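Local coordinates for protein VAL-1 (Chlorella virus, PDB 3GNE) that cleaves alginate, a polysaccharide, as a viral lyase of polysaccharide lyase family 14, at residues Gly112-Ile117 and Tyr128-Ser133; Gly94-Gly99 and Leu210-Phe215. One frame throughout, in Å; residues are numbered along the deposited sequence.

Contact 1 of 2, residues Gly112-Ile117 and Tyr128-Ser133; sequences GASNRI and YIYPPS. With FLC (citrate anion), chain C.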
ATOM      1  N   GLY A 112      11.802   2.594 -11.210  1.00  8.30           N
ATOM      2  CA  GLY A 112      10.664   2.615 -10.319  1.00  8.18           C
ATOM      3  C   GLY A 112      10.589   1.405  -9.439  1.00  8.46           C
ATOM      4  O   GLY A 112      10.983   0.304  -9.839  1.00  9.28           O
ATOM      5  N   ALA A 113      10.028   1.558  -8.252  1.00  7.93           N
ATOM      6  CA  ALA A 113       9.742   0.435  -7.357  1.00  7.89           C
ATOM      7  C   ALA A 113       8.510   0.774  -6.548  1.00  7.71           C
ATOM      8  O   ALA A 113       8.067   1.923  -6.489  1.00  8.23           O
ATOM      9  CB  ALA A 113      10.905   0.200  -6.382  1.00  8.83           C
ATOM     10  N   SER A 114       7.942  -0.244  -5.896  1.00  7.50           N
ATOM     11  CA  SER A 114       6.788   0.054  -5.033  1.00  7.60           C
ATOM     12  C   SER A 114       6.783  -0.921  -3.840  1.00  7.42           C
ATOM     13  O   SER A 114       7.294  -2.057  -3.915  1.00  8.52           O
ATOM     14  CB  SER A 114       5.432  -0.002  -5.758  1.00  8.55           C
ATOM     15  OG  SER A 114       5.261  -1.351  -6.233  1.00  8.66           O
ATOM     16  N   ASN A 115       6.188  -0.398  -2.755  1.00  8.04           N
ATOM     17  CA  ASN A 115       6.105  -1.097  -1.466  1.00  8.17           C
ATOM     18  C   ASN A 115       4.665  -1.019  -1.005  1.00  7.27           C
ATOM     19  O   ASN A 115       4.258   0.084  -0.619  1.00  9.28           O
ATOM     20  CB  ASN A 115       7.039  -0.399  -0.456  1.00  8.37           C
ATOM     21  CG  ASN A 115       7.290  -1.246   0.769  1.00  8.65           C
ATOM     22  OD1 ASN A 115       7.108  -2.473   0.673  1.00  9.19           O
ATOM     23  ND2 ASN A 115       7.665  -0.622   1.876  1.00  9.94           N
ATOM     24  N   ARG A 116       3.913  -2.114  -1.092  1.00  7.17           N
ATOM     25  CA  ARG A 116       2.494  -2.042  -0.800  1.00  8.19           C
ATOM     26  C   ARG A 116       2.090  -3.064   0.248  1.00  7.60           C
ATOM     27  O   ARG A 116       2.735  -4.083   0.433  1.00  8.67           O
ATOM     28  CB  ARG A 116       1.671  -2.319  -2.053  1.00  7.64           C
ATOM     29  CG  ARG A 116       1.672  -1.128  -3.018  1.00  8.10           C
ATOM     30  CD  ARG A 116       0.726  -1.386  -4.221  1.00  8.31           C
ATOM     31  NE  ARG A 116       1.407  -2.413  -5.081  1.00  7.58           N
ATOM     32  CZ  ARG A 116       0.848  -2.989  -6.141  1.00  6.36           C
ATOM     33  NH1 ARG A 116      -0.428  -2.689  -6.473  1.00  8.08           N
ATOM     34  NH2 ARG A 116       1.507  -3.879  -6.903  1.00  7.60           N
ATOM     35  N   ILE A 117       0.958  -2.771   0.896  1.00  7.74           N
ATOM     36  CA  ILE A 117       0.287  -3.757   1.720  1.00  6.99           C
ATOM     37  C   ILE A 117      -0.711  -4.522   0.878  1.00  7.62           C
ATOM     38  O   ILE A 117      -1.540  -3.897   0.146  1.00  7.33           O
ATOM     39  CB  ILE A 117      -0.505  -3.036   2.845  1.00  7.56           C
ATOM     40  CG1 ILE A 117       0.434  -2.375   3.860  1.00  8.12           C
ATOM     41  CG2 ILE A 117      -1.475  -4.020   3.495  1.00  8.69           C
ATOM     42  CD1 ILE A 117       1.213  -3.351   4.751  1.00  9.58           C
ATOM     43  N   TYR A 128       4.302  -6.265  -0.047  1.00  7.70           N
ATOM     44  CA  TYR A 128       4.250  -6.677  -1.450  1.00  7.84           C
ATOM     45  C   TYR A 128       5.070  -5.683  -2.290  1.00  7.03           C
ATOM     46  O   TYR A 128       4.688  -4.515  -2.417  1.00  7.63           O
ATOM     47  CB  TYR A 128       2.795  -6.710  -1.873  1.00  7.85           C
ATOM     48  CG  TYR A 128       2.562  -7.290  -3.250  1.00  7.87           C
ATOM     49  CD1 TYR A 128       2.902  -8.636  -3.516  1.00  8.17           C
ATOM     50  CD2 TYR A 128       1.999  -6.497  -4.256  1.00  7.21           C
ATOM     51  CE1 TYR A 128       2.703  -9.193  -4.778  1.00  9.26           C
ATOM     52  CE2 TYR A 128       1.765  -7.069  -5.509  1.00  8.57           C
ATOM     53  CZ  TYR A 128       2.114  -8.396  -5.780  1.00  9.04           C
ATOM     54  OH  TYR A 128       1.899  -8.986  -6.995  1.00 10.04           O
ATOM     55  N   ILE A 129       6.177  -6.144  -2.797  1.00  7.74           N
ATOM     56  CA  ILE A 129       7.192  -5.271  -3.391  1.00  7.58           C
ATOM     57  C   ILE A 129       7.356  -5.539  -4.870  1.00  7.53           C
ATOM     58  O   ILE A 129       7.557  -6.690  -5.272  1.00  7.78           O
ATOM     59  CB  ILE A 129       8.548  -5.483  -2.664  1.00  8.41           C
ATOM     60  CG1 ILE A 129       8.388  -5.132  -1.185  1.00  9.36           C
ATOM     61  CG2 ILE A 129       9.656  -4.650  -3.351  1.00 10.38           C
ATOM     62  CD1 ILE A 129       9.674  -5.297  -0.361  1.00 11.64           C
ATOM     63  N   TYR A 130       7.383  -4.492  -5.685  1.00  7.19           N
ATOM     64  CA  TYR A 130       7.865  -4.561  -7.062  1.00  7.16           C
ATOM     65  C   TYR A 130       9.225  -3.855  -7.054  1.00  7.45           C
ATOM     66  O   TYR A 130       9.239  -2.609  -6.880  1.00  8.55           O
ATOM     67  CB  TYR A 130       6.951  -3.832  -8.035  1.00  8.19           C
ATOM     68  CG  TYR A 130       5.852  -4.657  -8.689  1.00  8.32           C
ATOM     69  CD1 TYR A 130       4.788  -5.195  -7.946  1.00  8.27           C
ATOM     70  CD2 TYR A 130       5.835  -4.829 -10.066  1.00  9.03           C
ATOM     71  CE1 TYR A 130       3.777  -5.931  -8.585  1.00  7.88           C
ATOM     72  CE2 TYR A 130       4.838  -5.569 -10.679  1.00  8.72           C
ATOM     73  CZ  TYR A 130       3.814  -6.109  -9.941  1.00  8.71           C
ATOM     74  OH  TYR A 130       2.838  -6.821 -10.622  1.00  8.51           O
ATOM     75  N   PRO A 131      10.313  -4.587  -7.192  1.00  8.51           N
ATOM     76  CA  PRO A 131      11.634  -3.927  -7.237  1.00  8.98           C
ATOM     77  C   PRO A 131      11.990  -3.475  -8.644  1.00  9.34           C
ATOM     78  O   PRO A 131      11.327  -3.882  -9.601  1.00  9.71           O
ATOM     79  CB  PRO A 131      12.564  -5.083  -6.775  1.00  9.10           C
ATOM     80  CG  PRO A 131      11.895  -6.306  -7.401  1.00  9.67           C
ATOM     81  CD  PRO A 131      10.405  -6.055  -7.311  1.00  9.76           C
ATOM     82  N   PRO A 132      13.016  -2.621  -8.777  1.00  9.86           N
ATOM     83  CA  PRO A 132      13.371  -2.136 -10.108  1.00  9.84           C
ATOM     84  C   PRO A 132      13.998  -3.184 -11.008  1.00 10.02           C
ATOM     85  O   PRO A 132      14.730  -4.062 -10.542  1.00 12.22           O
ATOM     86  CB  PRO A 132      14.430  -1.036  -9.768  1.00 10.56           C
ATOM     87  CG  PRO A 132      14.140  -0.620  -8.360  1.00 10.84           C
ATOM     88  CD  PRO A 132      13.802  -1.967  -7.698  1.00  9.58           C
ATOM     89  N   SER A 133      13.765  -3.028 -12.312  1.00 10.74           N
ATOM     90  CA  SER A 133      14.534  -3.917 -13.179  0.50 11.76           C
ATOM     91  C   SER A 133      15.996  -3.484 -13.197  1.00 12.31           C
ATOM     92  O   SER A 133      16.386  -2.356 -12.927  1.00 13.77           O
ATOM     93  CB  SER A 133      14.010  -3.913 -14.617  0.50 14.31           C
ATOM     94  OG  SER A 133      13.661  -2.578 -14.898  0.50 21.38           O
TER
HETATM   95  CAC FLC C 501      -0.823  -5.016  -9.291  1.00  8.30           C
HETATM   96  CA  FLC C 501      -1.269  -5.951 -10.399  1.00  9.74           C
HETATM   97  CB  FLC C 501      -1.597  -7.334  -9.822  1.00  8.48           C
HETATM   98  CBC FLC C 501      -0.307  -7.864  -9.199  1.00  8.34           C
HETATM   99  CG  FLC C 501      -2.030  -8.245 -10.966  1.00  9.65           C
HETATM  100  CGC FLC C 501      -2.382  -9.678 -10.538  1.00 10.92           C
HETATM  101  OA1 FLC C 501      -1.622  -4.712  -8.420  1.00 11.46           O
HETATM  102  OA2 FLC C 501       0.327  -4.617  -9.327  1.00 10.69           O
HETATM  103  OB1 FLC C 501      -0.257  -7.897  -7.954  1.00  9.31           O
HETATM  104  OB2 FLC C 501       0.644  -8.178  -9.959  1.00  9.27           O
HETATM  105  OG1 FLC C 501      -1.975 -10.096  -9.458  1.00 12.64           O
HETATM  106  OG2 FLC C 501      -3.040 -10.369 -11.367  1.00 14.78           O
HETATM  107  OHB FLC C 501      -2.656  -7.203  -8.892  1.00  9.03           O
HETATM  108  O   HOH W   1       9.865  -1.912 -11.226  1.00 11.05           O
HETATM  109  O   HOH W   2       3.988  -3.388  -4.913  1.00  8.43           O
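Three side chains on one face of an antiparallel beta hairpin, Arg-116, Tyr-128 and Tyr-130, grip a citrate ion. The guanidinium meets one carboxylate with two N-H groups, NH2 giving the shorter bond, 2.8 Å to citrate OA2, and NH1 the longer, 3.1 Å to OA1. Both phenols donate to a second carboxylate: Tyr-128 OH lies 2.6 Å from citrate OB1 and Tyr-130 OH 2.7 Å from OB2. Each phenol oxygen also receives a backbone N-H, from Gly-148 and Tyr-106 respectively, which helps fix its position. Citrate probably came from the crystallisation liquor; an anion held this way is consistent with a pocket for the acidic alginate chain.

A bend at chi3 (-72°) turns Arg-116 back across the hairpin, so that NH2 reaches between the two tyrosines, 3.5 Å from both Tyr-128 CE2 and Tyr-130 CE1. The guanidinium plane is inclined by 47° to the Tyr-128 ring. Beneath, paired backbone hydrogen bonds join Ser-114 to Tyr-130 and Arg-116 to Tyr-128. On the other face Asn-115 and Ile-129 run alongside each other, while the Asn-115 amide nitrogen reaches Thr-172 and Ser-188 in the second sheet. Ser-114 OG donates to Ala-103 O and accepts from a water, 2.7 Å away, that also donates to Tyr-128 O and accepts the Arg-116 NE hydrogen bond at 2.8 Å.

Contact 2 of 2, residues Gly94-Gly99 and Leu210-Phe215; sequences GGTFIG and LLISRF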
ATOM      1  N   GLY A  94      -2.588  -0.246  -0.302  1.00  8.30           N
ATOM      2  CA  GLY A  94      -1.832   0.805  -0.952  1.00  7.82           C
ATOM      3  C   GLY A  94      -0.430   0.817  -0.388  1.00  8.23           C
ATOM      4  O   GLY A  94      -0.044  -0.075   0.359  1.00  8.75           O
ATOM      5  N   GLY A  95       0.329   1.846  -0.743  1.00  7.40           N
ATOM      6  CA  GLY A  95       1.715   1.899  -0.227  1.00  9.73           C
ATOM      7  C   GLY A  95       2.445   3.015  -0.936  1.00  8.82           C
ATOM      8  O   GLY A  95       1.876   4.002  -1.378  1.00  9.48           O
ATOM      9  N   THR A  96       3.740   2.850  -1.000  1.00  8.49           N
ATOM     10  CA  THR A  96       4.629   3.895  -1.466  0.50  9.72           C
ATOM     11  C   THR A  96       5.280   3.505  -2.764  1.00  9.44           C
ATOM     12  O   THR A  96       5.608   2.352  -2.967  1.00 14.05           O
ATOM     13  CB  THR A  96       5.682   4.094  -0.344  0.50 12.67           C
ATOM     14  OG1 THR A  96       6.399   5.283  -0.502  0.50 26.30           O
ATOM     15  CG2 THR A  96       6.646   2.937  -0.449  0.50  8.75           C
ATOM     16  N   PHE A  97       5.448   4.499  -3.653  1.00  8.82           N
ATOM     17  CA  PHE A  97       6.188   4.305  -4.901  1.00  8.22           C
ATOM     18  C   PHE A  97       7.490   5.095  -4.851  1.00  8.32           C
ATOM     19  O   PHE A  97       7.522   6.151  -4.214  1.00  9.36           O
ATOM     20  CB  PHE A  97       5.346   4.751  -6.112  1.00  9.57           C
ATOM     21  CG  PHE A  97       4.389   3.619  -6.555  1.00 10.59           C
ATOM     22  CD1 PHE A  97       3.343   3.211  -5.742  1.00 11.53           C
ATOM     23  CD2 PHE A  97       4.564   2.995  -7.794  1.00 11.18           C
ATOM     24  CE1 PHE A  97       2.463   2.204  -6.169  1.00 11.59           C
ATOM     25  CE2 PHE A  97       3.728   1.976  -8.231  1.00 10.70           C
ATOM     26  CZ  PHE A  97       2.693   1.583  -7.398  1.00 11.92           C
ATOM     27  N   ILE A  98       8.510   4.509  -5.478  1.00  8.62           N
ATOM     28  CA  ILE A  98       9.878   5.003  -5.519  0.50  8.93           C
ATOM     29  C   ILE A  98      10.195   5.478  -6.931  1.00  9.45           C
ATOM     30  O   ILE A  98       9.886   4.712  -7.851  1.00  9.37           O
ATOM     31  CB  ILE A  98      10.896   3.886  -5.223  0.50  9.22           C
ATOM     32  CG1 ILE A  98      10.797   3.288  -3.826  0.50 10.34           C
ATOM     33  CG2 ILE A  98      12.318   4.412  -5.419  0.50  7.57           C
ATOM     34  CD1 ILE A  98      10.355   4.385  -2.877  0.50 17.38           C
ATOM     35  N   GLY A  99      10.797   6.644  -7.103  1.00  9.03           N
ATOM     36  CA  GLY A  99      11.296   6.989  -8.452  1.00 10.17           C
ATOM     37  C   GLY A  99      10.120   7.279  -9.386  1.00  9.55           C
ATOM     38  O   GLY A  99       9.100   7.878  -9.004  1.00 11.56           O
ATOM     39  N   LEU A 210      16.473   9.096  -7.471  1.00 10.91           N
ATOM     40  CA  LEU A 210      15.208   8.322  -7.506  1.00 11.30           C
ATOM     41  C   LEU A 210      14.861   7.944  -6.087  1.00 10.13           C
ATOM     42  O   LEU A 210      15.491   7.020  -5.532  1.00 13.95           O
ATOM     43  CB  LEU A 210      15.456   7.096  -8.360  1.00 11.52           C
ATOM     44  CG  LEU A 210      15.683   7.386  -9.861  1.00 11.72           C
ATOM     45  CD1 LEU A 210      16.191   6.120 -10.575  1.00 13.42           C
ATOM     46  CD2 LEU A 210      14.447   7.966 -10.551  1.00 14.39           C
ATOM     47  N   LEU A 211      13.940   8.644  -5.454  1.00 11.05           N
ATOM     48  CA  LEU A 211      13.666   8.487  -4.031  1.00  9.99           C
ATOM     49  C   LEU A 211      12.176   8.233  -3.891  1.00  9.36           C
ATOM     50  O   LEU A 211      11.450   8.065  -4.903  1.00 10.03           O
ATOM     51  CB  LEU A 211      14.106   9.755  -3.287  1.00 11.03           C
ATOM     52  CG  LEU A 211      15.575  10.141  -3.482  1.00 13.60           C
ATOM     53  CD1 LEU A 211      15.778  11.502  -2.858  1.00 17.84           C
ATOM     54  CD2 LEU A 211      16.469   9.071  -2.852  1.00 16.01           C
ATOM     55  N   ILE A 212      11.706   8.198  -2.641  1.00  9.24           N
ATOM     56  CA  ILE A 212      10.249   7.999  -2.487  1.00  9.88           C
ATOM     57  C   ILE A 212       9.500   9.148  -3.145  1.00  9.50           C
ATOM     58  O   ILE A 212       9.865  10.310  -2.894  1.00 12.69           O
ATOM     59  CB  ILE A 212       9.947   7.884  -1.000  1.00 10.55           C
ATOM     60  CG1 ILE A 212      10.636   6.664  -0.401  1.00 11.49           C
ATOM     61  CG2 ILE A 212       8.433   7.847  -0.790  1.00 12.84           C
ATOM     62  CD1 ILE A 212      10.728   6.612   1.118  1.00 12.93           C
ATOM     63  N   SER A 213       8.533   8.818  -3.980  1.00  9.43           N
ATOM     64  CA  SER A 213       7.898   9.886  -4.805  1.00  9.33           C
ATOM     65  C   SER A 213       6.448  10.037  -4.559  1.00  9.57           C
ATOM     66  O   SER A 213       5.954  11.119  -4.830  1.00 11.50           O
ATOM     67  CB  SER A 213       8.211   9.624  -6.279  1.00 11.56           C
ATOM     68  OG  SER A 213       7.744   8.348  -6.668  1.00 10.90           O
ATOM     69  N   ARG A 214       5.704   9.031  -4.072  1.00  8.75           N
ATOM     70  CA  ARG A 214       4.296   9.268  -3.770  1.00  8.89           C
ATOM     71  C   ARG A 214       3.741   8.186  -2.871  1.00  8.64           C
ATOM     72  O   ARG A 214       4.306   7.088  -2.779  1.00  8.83           O
ATOM     73  CB  ARG A 214       3.378   9.326  -5.021  1.00  9.52           C
ATOM     74  CG  ARG A 214       3.174   7.961  -5.711  1.00  9.91           C
ATOM     75  CD  ARG A 214       2.231   8.159  -6.902  1.00 10.77           C
ATOM     76  NE  ARG A 214       1.725   6.936  -7.530  1.00 11.95           N
ATOM     77  CZ  ARG A 214       2.371   6.202  -8.438  1.00 11.28           C
ATOM     78  NH1 ARG A 214       3.633   6.564  -8.790  1.00 14.71           N
ATOM     79  NH2 ARG A 214       1.774   5.137  -8.936  1.00 13.47           N
ATOM     80  N   PHE A 215       2.636   8.499  -2.226  1.00  8.31           N
ATOM     81  CA  PHE A 215       1.725   7.507  -1.678  1.00  8.07           C
ATOM     82  C   PHE A 215       0.700   7.151  -2.732  1.00  8.64           C
ATOM     83  O   PHE A 215       0.139   8.046  -3.376  1.00 10.09           O
ATOM     84  CB  PHE A 215       0.992   8.100  -0.466  1.00  8.99           C
ATOM     85  CG  PHE A 215       0.040   7.126   0.230  1.00 10.17           C
ATOM     86  CD1 PHE A 215       0.518   5.949   0.812  1.00 11.00           C
ATOM     87  CD2 PHE A 215      -1.328   7.452   0.267  1.00 11.19           C
ATOM     88  CE1 PHE A 215      -0.363   5.083   1.480  1.00 12.20           C
ATOM     89  CE2 PHE A 215      -2.171   6.584   0.963  1.00 12.45           C
ATOM     90  CZ  PHE A 215      -1.709   5.425   1.569  1.00 12.44           C
TER
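Leu-210 enters the pairing from a loop and lays its CD2 methyl against the CA of Gly-99, whose positive phi is a conformation that favours glycine. One residue on, the Leu-211 carbonyl accepts a 2.7 Å hydrogen bond from Gly-99 N, which approaches from above the carbonyl plane, while the leucyl side chain leads away from strand 91-99 and touches Lys-70 and Asn-71. Ile-212 turns to the face shared with Thr-96 and Ile-98. There its CG1 meets Ile-98 CD1 at 3.4 Å, a tight carbon contact, with the Ile-98 tip twisted to an unusual chi2 of -33° in one of its two conformers. The CG2 branch of Ile-212 lies against Thr-96 OG1.

Ser-213 and Arg-214 both oppose Phe-97 and form a classic beta bulge in this antiparallel sheet of the concanavalin-like fold. Phe-97 O accepts from Ser-213 N at 2.9 Å and, weakly, from Arg-214 N at 3.4 Å. The hydroxyl of Ser-213, tucked between its own backbone N and carbonyl carbon, donates to a lone pair of Gly-99 O at 2.7 Å, tying down the end of strand 91-99.

Arg-214 O takes an almost straight bond from Phe-97 N, 3.0 Å long. Its side chain starts from the crowded chi1 position (71°) and then runs extended beside Phe-97, where the guanidinium stacks on the ring, planes 23° apart. NH2 sits over the ring centre, and CZ is 4.1 Å from the centroid, a cation-pi contact. Asp-216 forms a salt bridge with NE, probably steadying the charge above the ring. Phe-215 returns to the opposite face, stacking on Phe-75 and bringing CD1 within 3.2 Å of Gly-95 O.

In the fold
Contacts 1 and 2 are neighbouring steps across one seven-stranded antiparallel sheet, their centres about 9 Å apart. Strands 91-99 and 112-119 join them through probable backbone hydrogen bonds, Ile-98 N to Ala-113 O and Asn-115 N to Thr-96 O, each 2.8 Å long. Phe-97 packs its CZ 3.6 Å from Ser-114 CB, so the arginine-stacked ring of contact 2 lies on the same face as the citrate-binding side chains of contact 1. Lys-92, Gly-105 and His-147 complete the citrate site, and the side chains of Arg-116 and Arg-214 each come within about 3 Å of bound glycerol, probably from the crystallisation liquor, which is consistent with a substrate-binding face. Thr-96, Asn-115 and Ile-212 instead face strand 166-173 of the other sheet.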